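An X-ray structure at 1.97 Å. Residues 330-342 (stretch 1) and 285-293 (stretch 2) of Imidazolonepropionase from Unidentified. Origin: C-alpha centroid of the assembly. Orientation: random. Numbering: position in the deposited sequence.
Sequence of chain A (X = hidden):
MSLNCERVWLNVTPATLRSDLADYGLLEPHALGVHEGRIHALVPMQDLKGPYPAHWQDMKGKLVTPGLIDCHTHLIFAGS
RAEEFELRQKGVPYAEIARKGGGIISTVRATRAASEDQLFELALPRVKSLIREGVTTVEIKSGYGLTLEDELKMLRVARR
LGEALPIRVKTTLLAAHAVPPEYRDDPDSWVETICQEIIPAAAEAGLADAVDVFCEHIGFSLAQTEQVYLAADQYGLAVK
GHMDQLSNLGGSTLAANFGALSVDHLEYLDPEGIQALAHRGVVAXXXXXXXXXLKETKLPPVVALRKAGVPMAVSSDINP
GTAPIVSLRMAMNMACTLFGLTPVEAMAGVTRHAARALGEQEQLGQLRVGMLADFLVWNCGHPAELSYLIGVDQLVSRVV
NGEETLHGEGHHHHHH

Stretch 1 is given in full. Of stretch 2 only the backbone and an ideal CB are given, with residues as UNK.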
HETATM    1  N   MSE A 330       2.209  12.807  -0.106  1.00 20.73           N
HETATM    2  CA  MSE A 330       2.604  13.434  -1.367  1.00 20.25           C
HETATM    3  C   MSE A 330       1.808  12.710  -2.457  1.00 21.10           C
HETATM    4  O   MSE A 330       1.362  13.311  -3.439  1.00 18.26           O
HETATM    5  CB  MSE A 330       4.103  13.255  -1.618  1.00 20.29           C
HETATM    6  CG  MSE A 330       4.616  13.934  -2.879  1.00 24.39           C
HETATM    7 SE   MSE A 330       4.557  15.890  -2.749  1.00 26.81          SE
HETATM    8  CE  MSE A 330       3.175  16.248  -4.043  1.00 27.45           C
ATOM      9  N   ALA A 331       1.623  11.408  -2.273  1.00 18.11           N
ATOM     10  CA  ALA A 331       0.873  10.614  -3.241  1.00 19.07           C
ATOM     11  C   ALA A 331      -0.579  11.084  -3.292  1.00 17.79           C
ATOM     12  O   ALA A 331      -1.204  11.115  -4.355  1.00 17.70           O
ATOM     13  CB  ALA A 331       0.929   9.130  -2.870  1.00 19.31           C
HETATM   14  N   MSE A 332      -1.119  11.431  -2.129  1.00 17.08           N
HETATM   15  CA  MSE A 332      -2.496  11.913  -2.052  1.00 18.04           C
HETATM   16  C   MSE A 332      -2.602  13.241  -2.808  1.00 18.09           C
HETATM   17  O   MSE A 332      -3.556  13.477  -3.559  1.00 19.38           O
HETATM   18  CB  MSE A 332      -2.895  12.108  -0.587  1.00 18.91           C
HETATM   19  CG  MSE A 332      -2.935  10.796   0.206  1.00 20.80           C
HETATM   20 SE   MSE A 332      -3.084  11.058   2.107  1.00 26.32          SE
HETATM   21  CE  MSE A 332      -5.003  11.534   2.153  1.00 23.94           C
ATOM     22  N   ASN A 333      -1.621  14.111  -2.590  1.00 17.88           N
ATOM     23  CA  ASN A 333      -1.589  15.409  -3.256  1.00 16.20           C
ATOM     24  C   ASN A 333      -1.509  15.202  -4.771  1.00 17.48           C
ATOM     25  O   ASN A 333      -2.186  15.883  -5.542  1.00 16.49           O
ATOM     26  CB  ASN A 333      -0.386  16.211  -2.756  1.00 16.73           C
ATOM     27  CG  ASN A 333      -0.333  17.614  -3.320  1.00 20.26           C
ATOM     28  OD1 ASN A 333      -0.011  17.818  -4.494  1.00 19.92           O
ATOM     29  ND2 ASN A 333      -0.659  18.596  -2.482  1.00 20.42           N
HETATM   30  N   MSE A 334      -0.691  14.245  -5.194  1.00 15.66           N
HETATM   31  CA  MSE A 334      -0.555  13.974  -6.618  1.00 18.47           C
HETATM   32  C   MSE A 334      -1.795  13.322  -7.219  1.00 17.59           C
HETATM   33  O   MSE A 334      -2.127  13.589  -8.369  1.00 18.67           O
HETATM   34  CB  MSE A 334       0.684  13.119  -6.892  1.00 20.62           C
HETATM   35  CG  MSE A 334       1.977  13.876  -6.673  1.00 24.53           C
HETATM   36 SE   MSE A 334       3.548  12.899  -7.265  1.00 30.39          SE
HETATM   37  CE  MSE A 334       4.881  14.289  -6.959  1.00 27.44           C
ATOM     38  N   ALA A 335      -2.473  12.466  -6.459  1.00 17.65           N
ATOM     39  CA  ALA A 335      -3.689  11.840  -6.966  1.00 19.42           C
ATOM     40  C   ALA A 335      -4.690  12.954  -7.288  1.00 19.22           C
ATOM     41  O   ALA A 335      -5.385  12.902  -8.299  1.00 20.26           O
ATOM     42  CB  ALA A 335      -4.277  10.894  -5.924  1.00 18.07           C
ATOM     43  N   CYS A 336      -4.742  13.968  -6.432  1.00 19.08           N
ATOM     44  CA  CYS A 336      -5.659  15.083  -6.643  1.00 20.08           C
ATOM     45  C   CYS A 336      -5.210  15.940  -7.819  1.00 20.79           C
ATOM     46  O   CYS A 336      -5.966  16.178  -8.758  1.00 20.99           O
ATOM     47  CB  CYS A 336      -5.737  15.965  -5.392  1.00 19.97           C
ATOM     48  SG  CYS A 336      -6.550  15.205  -3.963  1.00 21.78           S
ATOM     49  N   THR A 337      -3.961  16.390  -7.770  1.00 20.56           N
ATOM     50  CA  THR A 337      -3.421  17.264  -8.806  1.00 19.10           C
ATOM     51  C   THR A 337      -3.256  16.618 -10.183  1.00 20.02           C
ATOM     52  O   THR A 337      -3.613  17.230 -11.192  1.00 20.16           O
ATOM     53  CB  THR A 337      -2.054  17.842  -8.375  1.00 19.72           C
ATOM     54  OG1 THR A 337      -2.210  18.582  -7.157  1.00 21.20           O
ATOM     55  CG2 THR A 337      -1.496  18.770  -9.462  1.00 20.66           C
ATOM     56  N   LEU A 338      -2.740  15.396 -10.227  1.00 18.04           N
ATOM     57  CA  LEU A 338      -2.501  14.724 -11.496  1.00 19.10           C
ATOM     58  C   LEU A 338      -3.657  13.878 -12.011  1.00 21.08           C
ATOM     59  O   LEU A 338      -3.884  13.819 -13.220  1.00 21.32           O
ATOM     60  CB  LEU A 338      -1.250  13.840 -11.394  1.00 19.29           C
ATOM     61  CG  LEU A 338       0.066  14.529 -11.033  1.00 20.07           C
ATOM     62  CD1 LEU A 338       1.190  13.484 -11.007  1.00 22.59           C
ATOM     63  CD2 LEU A 338       0.376  15.610 -12.069  1.00 21.57           C
ATOM     64  N   PHE A 339      -4.374  13.210 -11.113  1.00 19.05           N
ATOM     65  CA  PHE A 339      -5.476  12.350 -11.541  1.00 21.57           C
ATOM     66  C   PHE A 339      -6.844  12.976 -11.324  1.00 21.15           C
ATOM     67  O   PHE A 339      -7.861  12.383 -11.680  1.00 21.71           O
ATOM     68  CB  PHE A 339      -5.402  10.993 -10.833  1.00 19.84           C
ATOM     69  CG  PHE A 339      -4.189  10.175 -11.200  1.00 20.55           C
ATOM     70  CD1 PHE A 339      -3.452  10.466 -12.346  1.00 20.61           C
ATOM     71  CD2 PHE A 339      -3.804   9.092 -10.422  1.00 21.58           C
ATOM     72  CE1 PHE A 339      -2.360   9.684 -12.722  1.00 21.23           C
ATOM     73  CE2 PHE A 339      -2.717   8.296 -10.778  1.00 21.91           C
ATOM     74  CZ  PHE A 339      -1.985   8.592 -11.932  1.00 21.62           C
ATOM     75  N   GLY A 340      -6.865  14.164 -10.732  1.00 21.33           N
ATOM     76  CA  GLY A 340      -8.128  14.852 -10.514  1.00 21.93           C
ATOM     77  C   GLY A 340      -9.012  14.402  -9.361  1.00 22.97           C
ATOM     78  O   GLY A 340     -10.178  14.793  -9.295  1.00 21.71           O
ATOM     79  N   LEU A 341      -8.489  13.575  -8.459  1.00 21.50           N
ATOM     80  CA  LEU A 341      -9.292  13.136  -7.328  1.00 21.24           C
ATOM     81  C   LEU A 341      -9.559  14.311  -6.396  1.00 20.73           C
ATOM     82  O   LEU A 341      -8.842  15.309  -6.409  1.00 19.90           O
ATOM     83  CB  LEU A 341      -8.573  12.033  -6.538  1.00 22.09           C
ATOM     84  CG  LEU A 341      -8.831  10.566  -6.894  1.00 22.73           C
ATOM     85  CD1 LEU A 341      -8.381  10.281  -8.316  1.00 21.90           C
ATOM     86  CD2 LEU A 341      -8.070   9.672  -5.900  1.00 22.36           C
ATOM     87  N   THR A 342     -10.607  14.193  -5.589  1.00 20.37           N
ATOM     88  CA  THR A 342     -10.928  15.230  -4.616  1.00 19.87           C
ATOM     89  C   THR A 342     -10.188  14.852  -3.340  1.00 21.18           C
ATOM     90  O   THR A 342      -9.791  13.698  -3.169  1.00 19.44           O
ATOM     91  CB  THR A 342     -12.435  15.264  -4.303  1.00 20.51           C
ATOM     92  OG1 THR A 342     -12.839  14.000  -3.769  1.00 19.57           O
ATOM     93  CG2 THR A 342     -13.240  15.540  -5.565  1.00 21.20           C
ATOM     94  N   UNK A 285      -6.145   0.407  -7.467  1.00 21.96           N
ATOM     95  CA  UNK A 285      -5.147   1.193  -6.762  1.00 21.07           C
ATOM     96  C   UNK A 285      -4.390   2.136  -7.691  1.00 20.34           C
ATOM     97  O   UNK A 285      -3.728   1.710  -8.638  1.00 20.84           O
ATOM     98  CB  UNK A 285      -4.161   0.264  -6.050  1.00 21.07           C
ATOM     99  N   UNK A 286      -4.510   3.426  -7.418  1.00 18.92           N
ATOM    100  CA  UNK A 286      -3.839   4.449  -8.212  1.00 18.79           C
ATOM    101  C   UNK A 286      -2.459   4.732  -7.631  1.00 18.33           C
ATOM    102  O   UNK A 286      -2.298   4.864  -6.415  1.00 18.69           O
ATOM    103  CB  UNK A 286      -4.673   5.730  -8.265  1.00 18.79           C
ATOM    104  N   UNK A 287      -1.466   4.827  -8.509  1.00 17.82           N
ATOM    105  CA  UNK A 287      -0.086   5.069  -8.096  1.00 17.82           C
ATOM    106  C   UNK A 287       0.406   6.287  -8.866  1.00 18.51           C
ATOM    107  O   UNK A 287       1.156   6.168  -9.837  1.00 17.42           O
ATOM    108  CB  UNK A 287       0.804   3.850  -8.347  1.00 17.82           C
ATOM    109  N   UNK A 288      -0.034   7.484  -8.439  1.00 19.88           N
ATOM    110  CA  UNK A 288       0.314   8.769  -9.056  1.00 20.81           C
ATOM    111  C   UNK A 288       1.797   9.128  -9.080  1.00 22.51           C
ATOM    112  O   UNK A 288       2.264   9.783 -10.008  1.00 22.55           O
ATOM    113  CB  UNK A 288      -0.435   9.883  -8.323  1.00 20.81           C
ATOM    114  N   UNK A 289       2.533   8.705  -8.063  1.00 22.77           N
ATOM    115  CA  UNK A 289       3.957   9.020  -7.984  1.00 24.32           C
ATOM    116  C   UNK A 289       4.774   8.373  -9.097  1.00 23.71           C
ATOM    117  O   UNK A 289       5.687   8.996  -9.642  1.00 23.14           O
ATOM    118  CB  UNK A 289       4.508   8.580  -6.626  1.00 24.32           C
ATOM    119  N   UNK A 290       4.443   7.129  -9.439  1.00 22.40           N
ATOM    120  CA  UNK A 290       5.145   6.428 -10.511  1.00 22.56           C
ATOM    121  C   UNK A 290       4.791   7.100 -11.841  1.00 22.15           C
ATOM    122  O   UNK A 290       5.616   7.186 -12.757  1.00 22.47           O
ATOM    123  CB  UNK A 290       4.782   4.942 -10.531  1.00 22.56           C
ATOM    124  N   UNK A 291       3.552   7.560 -11.941  1.00 21.11           N
ATOM    125  CA  UNK A 291       3.063   8.232 -13.140  1.00 20.69           C
ATOM    126  C   UNK A 291       3.881   9.521 -13.327  1.00 20.26           C
ATOM    127  O   UNK A 291       4.314   9.857 -14.441  1.00 20.35           O
ATOM    128  CB  UNK A 291       1.566   8.531 -13.036  1.00 20.69           C
ATOM    129  N   UNK A 292       4.068  10.243 -12.227  1.00 19.76           N
ATOM    130  CA  UNK A 292       4.843  11.485 -12.217  1.00 19.38           C
ATOM    131  C   UNK A 292       6.310  11.264 -12.628  1.00 19.88           C
ATOM    132  O   UNK A 292       6.815  11.857 -13.591  1.00 18.59           O
ATOM    133  CB  UNK A 292       4.786  12.117 -10.825  1.00 19.38           C
ATOM    134  N   UNK A 293       6.985  10.403 -11.873  1.00 20.30           N
ATOM    135  CA  UNK A 293       8.399  10.132 -12.091  1.00 20.43           C
ATOM    136  C   UNK A 293       8.737   9.551 -13.457  1.00 22.33           C
ATOM    137  O   UNK A 293       9.778   9.889 -14.043  1.00 22.33           O
ATOM    138  CB  UNK A 293       8.897   9.172 -11.009  1.00 20.43           C
TER

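At position 285, on the strand, nothing of stretch 1 lies within 5.5 Å of the ideal CB, so stretch 1 sets no requirement; beta-branched residues are at home on strands, and the residue is Thr285.

Position 286 is also extended, but its CB points toward stretch 1 and lies 4.1 Å from Phe339 CD2, with Leu341 farther along. No polar group of a side chain waits there, so a branched or long aliphatic residue would fit. It is Leu286: its CB packs at the edge of the Phe339 ring, and its CD1 reaches Leu341 CD1 at 3.8 Å.

The CB of 287 points away, so stretch 1 sets no requirement; the place right before the helix is one where Ser, Thr, Asp or Asn are common caps, though others occur. The residue is Leu287, whose apolar side chain cannot serve as such a cap.

Position 288 points its CB straight into stretch 1. Its ideal CB sits 3.7 Å from both Met334 CB and Phe339 CE2 and 3.8 Å from Ala335 N, which is already bonded to Ala331 O. The hollow is shallow, favouring something small or compact such as alanine or proline; phi of -60° and a place in the first turn of a helix, where no backbone NH is needed, admit proline. Pro288 is the knob, seated among Ala331, Met334, Ala335 and Phe339, with its CG 3.3 Å from Ala331 O. The helix axes approach to 9.2 Å, and Ala331 and Ala335 form part of the hollow that holds Pro288.

At 289 the CB points sideways, 4.5 Å from Met334 SE and 5.2 Å from Ala331 CB. A small or medium residue, alanine, serine, threonine or valine, would suit. Thr289 places OG1 4.0 Å from Ala331 CB and makes no hydrogen bond to stretch 1.

The CB of 290 points away from stretch 1, which therefore leaves the choice open among helix-compatible residues; it is Ala290, which makes no contact with stretch 1.

The CB of 291 points toward stretch 1, 3.7 Å from Phe339 CZ, with Leu338 CD1 beyond. A large apolar side chain, aliphatic or aromatic, could use this surface. Phe291, with chi1 t, offers its ring face to the edge of Phe339, the centroids 5.1 Å apart and the planes at 68°, while Leu338 CD1 meets the edge of the Phe291 ring.

At 292 the CB points toward stretch 1, 3.8 Å from Met334 SE and 3.9 Å from Leu338 CD1. The extended selenomethionine arm invites an aliphatic chain or a flat ring. Tyr292 supplies the ring: Met334 CE lies over its face, 4.0 Å from the Tyr292 ring centroid, a CH-pi contact.

At 293 the CB points sideways with nothing of stretch 1 within 5.5 Å, so many side chains, large or small, would be compatible; it is Phe293, whose ring leads away.

Stretch 2 285-293: TLLPTAFYF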
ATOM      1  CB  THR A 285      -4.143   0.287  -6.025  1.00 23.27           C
ATOM      2  OG1 THR A 285      -4.847  -0.541  -5.089  1.00 23.08           O
ATOM      3  CG2 THR A 285      -3.127   1.140  -5.244  1.00 21.25           C
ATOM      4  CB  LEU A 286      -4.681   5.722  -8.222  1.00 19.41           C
ATOM      5  CG  LEU A 286      -6.109   5.512  -8.758  1.00 20.36           C
ATOM      6  CD1 LEU A 286      -6.896   6.809  -8.644  1.00 23.02           C
ATOM      7  CD2 LEU A 286      -6.051   5.051 -10.222  1.00 21.53           C
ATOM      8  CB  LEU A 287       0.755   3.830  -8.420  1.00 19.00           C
ATOM      9  CG  LEU A 287       0.205   2.559  -7.751  1.00 19.35           C
ATOM     10  CD1 LEU A 287       0.951   1.340  -8.276  1.00 20.06           C
ATOM     11  CD2 LEU A 287       0.359   2.651  -6.235  1.00 18.52           C
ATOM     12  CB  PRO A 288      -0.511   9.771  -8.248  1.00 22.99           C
ATOM     13  CG  PRO A 288      -0.506   9.155  -6.876  1.00 22.06           C
ATOM     14  CD  PRO A 288      -0.784   7.692  -7.186  1.00 19.21           C
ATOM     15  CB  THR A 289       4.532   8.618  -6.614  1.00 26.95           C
ATOM     16  OG1 THR A 289       3.802   9.302  -5.587  1.00 28.51           O
ATOM     17  CG2 THR A 289       5.998   9.012  -6.513  1.00 29.78           C
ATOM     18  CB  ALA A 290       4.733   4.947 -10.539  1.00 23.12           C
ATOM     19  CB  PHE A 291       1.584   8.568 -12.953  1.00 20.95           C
ATOM     20  CG  PHE A 291       0.985   9.351 -14.084  1.00 21.12           C
ATOM     21  CD1 PHE A 291       0.520   8.706 -15.223  1.00 23.63           C
ATOM     22  CD2 PHE A 291       0.907  10.737 -14.016  1.00 21.39           C
ATOM     23  CE1 PHE A 291      -0.013   9.426 -16.282  1.00 23.48           C
ATOM     24  CE2 PHE A 291       0.369  11.475 -15.077  1.00 24.46           C
ATOM     25  CZ  PHE A 291      -0.090  10.814 -16.213  1.00 23.20           C
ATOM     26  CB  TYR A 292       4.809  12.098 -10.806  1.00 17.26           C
ATOM     27  CG  TYR A 292       6.032  12.915 -10.444  1.00 17.87           C
ATOM     28  CD1 TYR A 292       6.181  14.232 -10.896  1.00 18.12           C
ATOM     29  CD2 TYR A 292       7.056  12.358  -9.676  1.00 18.19           C
ATOM     30  CE1 TYR A 292       7.328  14.975 -10.587  1.00 19.71           C
ATOM     31  CE2 TYR A 292       8.208  13.084  -9.367  1.00 16.64           C
ATOM     32  CZ  TYR A 292       8.340  14.385  -9.822  1.00 18.93           C
ATOM     33  OH  TYR A 292       9.483  15.093  -9.529  1.00 19.89           O
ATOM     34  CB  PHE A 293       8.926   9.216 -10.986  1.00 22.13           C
ATOM     35  CG  PHE A 293      10.410   9.302 -10.796  1.00 21.33           C
ATOM     36  CD1 PHE A 293      11.011  10.513 -10.440  1.00 21.84           C
ATOM     37  CD2 PHE A 293      11.211   8.178 -10.970  1.00 21.97           C
ATOM     38  CE1 PHE A 293      12.391  10.602 -10.276  1.00 22.99           C
ATOM     39  CE2 PHE A 293      12.588   8.255 -10.810  1.00 21.41           C
ATOM     40  CZ  PHE A 293      13.180   9.473 -10.455  1.00 21.74           C
TER
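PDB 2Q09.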